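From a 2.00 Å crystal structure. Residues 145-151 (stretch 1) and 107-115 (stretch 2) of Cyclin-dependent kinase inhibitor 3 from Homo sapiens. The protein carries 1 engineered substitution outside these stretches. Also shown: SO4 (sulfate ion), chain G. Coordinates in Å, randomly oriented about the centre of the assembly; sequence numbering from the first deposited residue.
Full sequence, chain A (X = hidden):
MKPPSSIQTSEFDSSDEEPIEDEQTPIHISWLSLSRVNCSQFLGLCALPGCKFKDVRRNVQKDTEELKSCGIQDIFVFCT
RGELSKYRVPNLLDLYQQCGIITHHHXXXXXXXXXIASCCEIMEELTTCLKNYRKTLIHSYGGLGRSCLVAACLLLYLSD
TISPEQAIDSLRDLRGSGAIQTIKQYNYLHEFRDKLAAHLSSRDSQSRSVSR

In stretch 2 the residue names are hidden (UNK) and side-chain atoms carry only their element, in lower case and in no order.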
ATOM      1  N   GLY A 145      -1.448   7.357   4.011  1.00 42.90           N
ATOM      2  CA  GLY A 145      -2.564   8.010   3.364  1.00 41.04           C
ATOM      3  C   GLY A 145      -3.069   7.175   2.228  1.00 40.47           C
ATOM      4  O   GLY A 145      -4.113   6.524   2.338  1.00 41.17           O
ATOM      5  N   ARG A 146      -2.345   7.208   1.119  1.00 39.17           N
ATOM      6  CA  ARG A 146      -2.747   6.412  -0.009  1.00 37.25           C
ATOM      7  C   ARG A 146      -2.586   4.952   0.409  1.00 35.36           C
ATOM      8  O   ARG A 146      -3.493   4.159   0.208  1.00 34.81           O
ATOM      9  CB  ARG A 146      -1.895   6.774  -1.235  1.00 37.27           C
ATOM     10  CG  ARG A 146      -2.313   8.119  -1.882  1.00 36.12           C
ATOM     11  CD  ARG A 146      -1.506   8.471  -3.142  1.00 33.37           C
ATOM     12  NE  ARG A 146      -0.153   8.906  -2.816  1.00 31.24           N
ATOM     13  CZ  ARG A 146       0.750   9.282  -3.710  1.00 32.14           C
ATOM     14  NH1 ARG A 146       0.440   9.274  -5.011  1.00 32.98           N
ATOM     15  NH2 ARG A 146       1.961   9.659  -3.311  1.00 30.43           N
ATOM     16  N   SER A 147      -1.460   4.611   1.025  1.00 33.63           N
ATOM     17  CA  SER A 147      -1.237   3.229   1.452  1.00 33.57           C
ATOM     18  C   SER A 147      -2.188   2.783   2.546  1.00 34.58           C
ATOM     19  O   SER A 147      -2.679   1.653   2.514  1.00 33.72           O
ATOM     20  CB  SER A 147       0.196   3.022   1.933  1.00 32.24           C
ATOM     21  OG  SER A 147       1.085   3.038   0.848  1.00 30.58           O
ATOM     22  N   CYS A 148      -2.461   3.668   3.509  1.00 35.12           N
ATOM     23  CA  CYS A 148      -3.371   3.322   4.596  1.00 34.96           C
ATOM     24  C   CYS A 148      -4.780   3.235   4.078  1.00 35.01           C
ATOM     25  O   CYS A 148      -5.599   2.462   4.585  1.00 35.39           O
ATOM     26  CB  CYS A 148      -3.304   4.362   5.695  1.00 35.48           C
ATOM     27  SG  CYS A 148      -1.648   4.576   6.242  1.00 39.52           S
ATOM     28  N   LEU A 149      -5.067   4.028   3.047  1.00 34.53           N
ATOM     29  CA  LEU A 149      -6.391   4.022   2.436  1.00 33.49           C
ATOM     30  C   LEU A 149      -6.663   2.629   1.855  1.00 32.70           C
ATOM     31  O   LEU A 149      -7.717   2.035   2.102  1.00 34.77           O
ATOM     32  CB  LEU A 149      -6.460   5.079   1.326  1.00 34.22           C
ATOM     33  CG  LEU A 149      -7.737   5.275   0.522  1.00 34.20           C
ATOM     34  CD1 LEU A 149      -8.689   6.171   1.269  1.00 34.60           C
ATOM     35  CD2 LEU A 149      -7.387   5.915  -0.800  1.00 33.44           C
ATOM     36  N   VAL A 150      -5.701   2.108   1.098  1.00 29.88           N
ATOM     37  CA  VAL A 150      -5.827   0.792   0.490  1.00 27.16           C
ATOM     38  C   VAL A 150      -5.862  -0.282   1.581  1.00 25.37           C
ATOM     39  O   VAL A 150      -6.676  -1.179   1.541  1.00 25.36           O
ATOM     40  CB  VAL A 150      -4.656   0.512  -0.491  1.00 25.94           C
ATOM     41  CG1 VAL A 150      -4.705  -0.914  -0.974  1.00 24.20           C
ATOM     42  CG2 VAL A 150      -4.735   1.464  -1.684  1.00 24.86           C
ATOM     43  N   ALA A 151      -4.985  -0.177   2.567  1.00 25.88           N
ATOM     44  CA  ALA A 151      -4.942  -1.153   3.659  1.00 24.30           C
ATOM     45  C   ALA A 151      -6.282  -1.162   4.368  1.00 24.94           C
ATOM     46  O   ALA A 151      -6.853  -2.213   4.596  1.00 24.31           O
ATOM     47  CB  ALA A 151      -3.845  -0.782   4.638  1.00 23.01           C
ATOM     48  N   UNK A 107      -1.075   3.441  -9.866  1.00 21.82           N
ATOM     49  CA  UNK A 107      -0.997   4.866  -9.516  1.00 24.97           C
ATOM     50  C   UNK A 107      -2.269   5.520  -8.949  1.00 27.06           C
ATOM     51  O   UNK A 107      -3.349   5.382  -9.499  1.00 25.31           O
ATOM     52  c   UNK A 107      -0.642   3.198 -11.254  1.00 23.06           C
ATOM     53  c   UNK A 107      -0.517   5.525 -10.821  1.00 23.95           C
ATOM     54  c   UNK A 107      -0.902   4.545 -11.897  1.00 22.96           C
ATOM     55  N   UNK A 108      -2.131   6.195  -7.808  1.00 30.39           N
ATOM     56  CA  UNK A 108      -3.245   6.912  -7.201  1.00 32.24           C
ATOM     57  C   UNK A 108      -2.700   8.308  -6.927  1.00 35.47           C
ATOM     58  O   UNK A 108      -1.558   8.487  -6.484  1.00 35.41           O
ATOM     59  c   UNK A 108      -4.077   4.802  -6.111  1.00 31.46           C
ATOM     60  c   UNK A 108      -4.982   6.969  -5.408  1.00 31.57           C
ATOM     61  c   UNK A 108      -4.596   4.102  -4.856  1.00 29.30           C
ATOM     62  c   UNK A 108      -3.724   6.271  -5.889  1.00 32.44           C
ATOM     63  N   UNK A 109      -3.506   9.301  -7.256  1.00 39.34           N
ATOM     64  CA  UNK A 109      -3.122  10.688  -7.088  1.00 42.63           C
ATOM     65  C   UNK A 109      -2.717  11.035  -5.656  1.00 44.69           C
ATOM     66  O   UNK A 109      -3.446  10.739  -4.720  1.00 44.78           O
ATOM     67  c   UNK A 109      -4.270  11.561  -7.529  1.00 42.64           C
ATOM     68  N   UNK A 110      -1.557  11.667  -5.497  1.00 47.43           N
ATOM     69  CA  UNK A 110      -1.083  12.076  -4.174  1.00 50.22           C
ATOM     70  C   UNK A 110      -2.202  12.849  -3.475  1.00 52.18           C
ATOM     71  O   UNK A 110      -2.675  13.860  -3.982  1.00 52.45           O
ATOM     72  c   UNK A 110       0.162  12.964  -4.302  1.00 48.45           C
ATOM     73  o   UNK A 110       1.877  13.417  -2.717  1.00 47.18           O
ATOM     74  c   UNK A 110       0.652  13.472  -2.964  1.00 48.07           C
ATOM     75  o   UNK A 110      -0.187  13.936  -2.166  1.00 47.45           O
ATOM     76  N   UNK A 111      -2.619  12.362  -2.312  1.00 54.39           N
ATOM     77  CA  UNK A 111      -3.688  13.013  -1.587  1.00 56.31           C
ATOM     78  C   UNK A 111      -5.040  12.622  -2.143  1.00 56.59           C
ATOM     79  O   UNK A 111      -6.071  13.061  -1.647  1.00 58.22           O
ATOM     80  N   UNK A 112      -5.044  11.778  -3.165  1.00 56.24           N
ATOM     81  CA  UNK A 112      -6.301  11.364  -3.761  1.00 56.82           C
ATOM     82  C   UNK A 112      -6.791   9.967  -3.418  1.00 56.91           C
ATOM     83  O   UNK A 112      -6.423   9.388  -2.399  1.00 57.97           O
ATOM     84  N   UNK A 113      -7.637   9.418  -4.279  1.00 56.41           N
ATOM     85  CA  UNK A 113      -8.176   8.091  -4.057  1.00 56.49           C
ATOM     86  C   UNK A 113      -8.326   7.342  -5.380  1.00 56.81           C
ATOM     87  O   UNK A 113      -8.375   7.957  -6.446  1.00 58.27           O
ATOM     88  c   UNK A 113      -9.530   8.188  -3.364  1.00 56.68           C
ATOM     89  o   UNK A 113     -10.444   8.885  -4.212  1.00 57.77           O
ATOM     90  c   UNK A 113      -9.400   8.957  -2.060  1.00 55.87           C
ATOM     91  N   UNK A 114      -8.400   6.003  -5.335  1.00 56.33           N
ATOM     92  CA  UNK A 114      -8.543   5.225  -6.566  1.00 55.58           C
ATOM     93  C   UNK A 114      -9.996   5.123  -6.962  1.00 55.42           C
ATOM     94  O   UNK A 114     -10.863   5.060  -6.103  1.00 55.32           O
ATOM     95  c   UNK A 114      -8.580   3.726  -4.787  1.00 54.96           C
ATOM     96  c   UNK A 114      -8.309   5.103  -4.168  1.00 55.77           C
ATOM     97  c   UNK A 114      -8.003   3.865  -6.163  1.00 55.24           C
ATOM     98  N   UNK A 115     -10.272   5.096  -8.260  1.00 55.22           N
ATOM     99  CA  UNK A 115     -11.651   4.944  -8.694  1.00 54.45           C
ATOM    100  C   UNK A 115     -12.034   3.548  -8.232  1.00 53.29           C
ATOM    101  O   UNK A 115     -11.166   2.734  -7.911  1.00 53.82           O
ATOM    102  c   UNK A 115     -11.761   5.049 -10.214  1.00 55.89           C
ATOM    103  o   UNK A 115     -11.372   2.809 -10.886  1.00 55.52           O
ATOM    104  o   UNK A 115      -9.924   4.344 -11.505  1.00 55.81           O
ATOM    105  c   UNK A 115     -10.964   3.990 -10.923  1.00 55.25           C
TER
HETATM  106  S   SO4 G 900       0.448   9.321   0.803  1.00 32.03           S
HETATM  107  O1  SO4 G 900      -0.176   9.404  -0.505  1.00 33.49           O
HETATM  108  O2  SO4 G 900      -0.125  10.414   1.609  1.00 34.21           O
HETATM  109  O3  SO4 G 900       1.924   9.406   0.655  1.00 28.44           O
HETATM  110  O4  SO4 G 900       0.060   8.074   1.480  1.00 32.79           O

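Position 107 has three side-chain carbons, one of them bonded back to the backbone N, so the atoms close a five-membered ring. None reaches stretch 1, and CA-to-CB points away from it. The closed ring identifies Pro107.

Position 108 carries four carbons, forked at the first, with one arm two carbons long. CA-to-CB points toward the helix, and the end of the longer arm lies 4.1 Å from Val150 CG2. A fork at CB with unequal arms and no heteroatom is isoleucine: Ile108, with chi1 m and chi2 t, whose CD1 makes that apolar contact.

Position 109 has a single carbon, pointing away from stretch 1 and not in contact with it. One carbon means Ala109. Its backbone does more than its side chain: the O atom lies 3.4 Å from Arg146 CD.

Position 110 shows two carbons, the second carrying two oxygens. CA-to-CB points away overall, yet CB lies 3.8 Å from Arg146 NH1. A carboxylate one carbon beyond CB defines Asp110. Its OD2 is 3.8 Å from Arg146 NH2, a long salt bridge; because the oxygen sits well out of the guanidinium plane, the attraction is between charges, with no N-H directed at it.

Position 111 has no side-chain atoms and is therefore Gly111. Its phi/psi of 81/0 would jam a CB against the carbonyl O of the preceding residue, so the backbone itself calls for glycine.

Position 112 is likewise bare: Gly112. An ideal CB here would lie 2.9 Å from Ala109 O, a clash. The same oxygen accepts a very short 2.5 Å hydrogen bond from Gly112 N, closing a type II turn from Ala109 to Gly112.

Position 113 has a first carbon bearing one oxygen and one carbon. That branching is threonine, Thr113, with chi1 p; its CG2 lies 3.9 Å from Leu149 CD2.

Position 114 again has three carbons in a ring closed onto N, giving Pro114. Its CD meets Leu149 CD2 at 3.6 Å, an apolar contact.

Position 115 has two carbons, the second with two oxygens, and is out of reach of stretch 1. It is Asp115, whose side chain caps a helix beginning just beyond the stretch.

The contact centres on Arg146, the residue of stretch 1 with the largest area covered by stretch 2. Its NH1 donates a hydrogen bond to Ile108 O (2.6 Å, 152°), with that oxygen at the guanidinium edge, while Asp110 CA lies over one face. The 3.2 Å approach of NH1 to Asp110 N joins two donors and is no hydrogen bond. Arg146 N also donates to sulfate O4 at 2.6 Å, which ties the anion to the start of the helix. Farther along the helix, Leu149 and Val150 supply the apolar packing against Pro114 and Ile108. The two stretches together bury 337 Å².

Stretch 2, residues 107-115: PIADGGTPD
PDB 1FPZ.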